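Local coordinates for purine nucleoside phosphorylase (Thermus thermophilus, PDB 1ODI), which probably catalyses the reversible phosphorolysis of purine nucleosides, splitting the bond between base and ribose to give the free base and ribose 1-phosphate, at residues 151-156 with 180-185. Sequence-based numbering, arbitrary orientation.
Sequences GLVASE and MEASAL. With ADN (adenosine), chain H.
Met180 lies against the backbone of Glu156, its CG 3.3 Å from the Glu156 carbonyl O, while the two side chains pass each other at an angle, CG to CG 4.1 Å. With CG set beside its own backbone N (chi1 -56°), the thioether comes against the ribose of the bound adenosine, SD 3.8 Å from C3', and the backbone N of Met180 donates a hydrogen bond of 2.9 Å to O2'. The extended Glu156 side chain places OE1 3.3 Å from C2 of adenosine; its other oxygen, OE2, is held by Thr162. Glu181, at the N-cap of helix 182-191, turns away from strand 152-155 and spreads its carboxylate along the ribose diol, OE1 lying 2.8 Å from O3' and OE2 facing O2'. Gly66 N is hydrogen-bonded to OE1 and Arg87 forms a salt bridge to OE2, and a glutamine in place of Glu181 would probably lose that salt bridge, leaving Arg87 without this carboxylate partner and the diol less firmly gripped. Ala182 turns its methyl toward the strand, in loose apolar contact with Val153 and close to the Ser155 hydroxyl. One residue on, the backbone N of Ser183 sends an almost straight hydrogen bond (2.8 Å, 177°) to Ser155 OG. This hydroxyl is also hydrogen-bonded to Glu179 OE1, which accepts from the backbone N of Glu181 and Ala182, so a carboxylate oxygen and a serine hydroxyl together receive the opening N-H groups of the helix. Second-shell Ser155 and Glu179 thus appear to fix the turn that presents Met180 and Glu181 to the sugar, consistent with ribose recognition in the nucleoside phosphorylase family.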
loop_
_atom_site.group_PDB
_atom_site.type_symbol
_atom_site.label_atom_id
_atom_site.label_comp_id
_atom_site.label_asym_id
_atom_site.label_seq_id
_atom_site.Cartn_x
_atom_site.Cartn_y
_atom_site.Cartn_z
ATOM N N GLY A 151 18.172 -8.487 -20.496
ATOM C CA GLY A 151 17.333 -7.459 -19.922
ATOM C C GLY A 151 16.388 -7.938 -18.843
ATOM O O GLY A 151 16.536 -9.030 -18.282
ATOM N N LEU A 152 15.397 -7.104 -18.563
ATOM C CA LEU A 152 14.420 -7.388 -17.526
ATOM C C LEU A 152 13.222 -8.209 -17.970
ATOM O O LEU A 152 12.747 -8.091 -19.092
ATOM C CB LEU A 152 13.904 -6.078 -16.933
ATOM C CG LEU A 152 14.847 -5.241 -16.074
ATOM C CD1 LEU A 152 14.193 -3.891 -15.791
ATOM C CD2 LEU A 152 15.158 -5.976 -14.783
ATOM N N VAL A 153 12.756 -9.064 -17.075
ATOM C CA VAL A 153 11.569 -9.849 -17.334
ATOM C C VAL A 153 10.726 -9.489 -16.134
ATOM O O VAL A 153 11.218 -8.846 -15.201
ATOM C CB VAL A 153 11.844 -11.367 -17.344
ATOM C CG1 VAL A 153 12.736 -11.715 -18.529
ATOM C CG2 VAL A 153 12.468 -11.809 -16.017
ATOM N N ALA A 154 9.462 -9.872 -16.156
ATOM C CA ALA A 154 8.584 -9.564 -15.047
ATOM C C ALA A 154 7.958 -10.853 -14.543
ATOM O O ALA A 154 7.387 -11.620 -15.318
ATOM C CB ALA A 154 7.513 -8.578 -15.493
ATOM N N SER A 155 8.091 -11.098 -13.245
ATOM C CA SER A 155 7.531 -12.296 -12.632
ATOM C C SER A 155 6.155 -11.951 -12.095
ATOM O O SER A 155 6.030 -11.137 -11.183
ATOM C CB SER A 155 8.430 -12.784 -11.493
ATOM O OG SER A 155 9.697 -13.203 -11.977
ATOM N N GLU A 156 5.125 -12.570 -12.670
ATOM C CA GLU A 156 3.744 -12.314 -12.264
ATOM C C GLU A 156 3.057 -13.544 -11.660
ATOM O O GLU A 156 3.571 -14.658 -11.729
ATOM C CB GLU A 156 2.935 -11.831 -13.463
ATOM C CG GLU A 156 2.867 -12.840 -14.595
ATOM C CD GLU A 156 1.898 -12.424 -15.685
ATOM O OE1 GLU A 156 1.776 -13.147 -16.693
ATOM O OE2 GLU A 156 1.255 -11.367 -15.532
ATOM N N MET A 180 6.833 -16.503 -14.710
ATOM C CA MET A 180 6.341 -16.678 -13.346
ATOM C C MET A 180 7.224 -17.357 -12.303
ATOM O O MET A 180 6.705 -18.064 -11.439
ATOM C CB MET A 180 5.009 -17.436 -13.400
ATOM C CG MET A 180 3.944 -16.790 -14.279
ATOM S SD MET A 180 2.508 -17.871 -14.559
ATOM C CE MET A 180 1.753 -17.875 -12.923
ATOM N N GLU A 181 8.538 -17.166 -12.357
ATOM C CA GLU A 181 9.377 -17.800 -11.351
ATOM C C GLU A 181 10.635 -17.035 -10.960
ATOM O O GLU A 181 11.075 -17.113 -9.813
ATOM C CB GLU A 181 9.781 -19.215 -11.796
ATOM C CG GLU A 181 8.653 -20.232 -11.811
ATOM C CD GLU A 181 7.958 -20.311 -13.155
ATOM O OE1 GLU A 181 6.781 -20.754 -13.211
ATOM O OE2 GLU A 181 8.599 -19.937 -14.157
ATOM N N ALA A 182 11.196 -16.280 -11.898
ATOM C CA ALA A 182 12.450 -15.563 -11.671
ATOM C C ALA A 182 12.615 -14.729 -10.400
ATOM O O ALA A 182 13.524 -14.991 -9.607
ATOM C CB ALA A 182 12.795 -14.723 -12.905
ATOM N N SER A 183 11.759 -13.734 -10.198
ATOM C CA SER A 183 11.870 -12.873 -9.020
ATOM C C SER A 183 12.195 -13.584 -7.706
ATOM O O SER A 183 13.103 -13.174 -6.979
ATOM C CB SER A 183 10.590 -12.059 -8.842
ATOM O OG SER A 183 9.469 -12.917 -8.749
ATOM N N ALA A 184 11.453 -14.642 -7.394
ATOM C CA ALA A 184 11.671 -15.382 -6.147
ATOM C C ALA A 184 12.993 -16.154 -6.169
ATOM O O ALA A 184 13.657 -16.301 -5.142
ATOM C CB ALA A 184 10.500 -16.338 -5.891
ATOM N N LEU A 185 13.369 -16.655 -7.340
ATOM C CA LEU A 185 14.623 -17.380 -7.468
ATOM C C LEU A 185 15.770 -16.421 -7.141
ATOM O O LEU A 185 16.691 -16.763 -6.400
ATOM C CB LEU A 185 14.790 -17.909 -8.896
ATOM C CG LEU A 185 16.176 -18.483 -9.202
ATOM C CD1 LEU A 185 16.426 -19.697 -8.319
ATOM C CD2 LEU A 185 16.276 -18.854 -10.678
HETATM O "O5'" ADN H . 2.848 -21.242 -19.398
HETATM C "C5'" ADN H . 3.085 -20.376 -18.304
HETATM C "C4'" ADN H . 4.462 -20.806 -17.763
HETATM O "O4'" ADN H . 5.571 -20.642 -18.728
HETATM C "C3'" ADN H . 4.894 -19.969 -16.572
HETATM O "O3'" ADN H . 5.478 -20.892 -15.631
HETATM C "C2'" ADN H . 5.922 -18.937 -17.096
HETATM O "O2'" ADN H . 7.147 -18.913 -16.370
HETATM C "C1'" ADN H . 6.033 -19.283 -18.613
HETATM N N9 ADN H . 5.301 -18.356 -19.563
HETATM C C8 ADN H . 5.297 -18.489 -20.964
HETATM N N7 ADN H . 4.596 -17.595 -21.612
HETATM C C5 ADN H . 4.081 -16.785 -20.600
HETATM C C6 ADN H . 3.216 -15.614 -20.611
HETATM N N6 ADN H . 2.734 -15.079 -21.737
HETATM N N1 ADN H . 2.893 -15.049 -19.395
HETATM C C2 ADN H . 3.378 -15.589 -18.241
HETATM N N3 ADN H . 4.187 -16.677 -18.109
HETATM C C4 ADN H . 4.501 -17.231 -19.324
#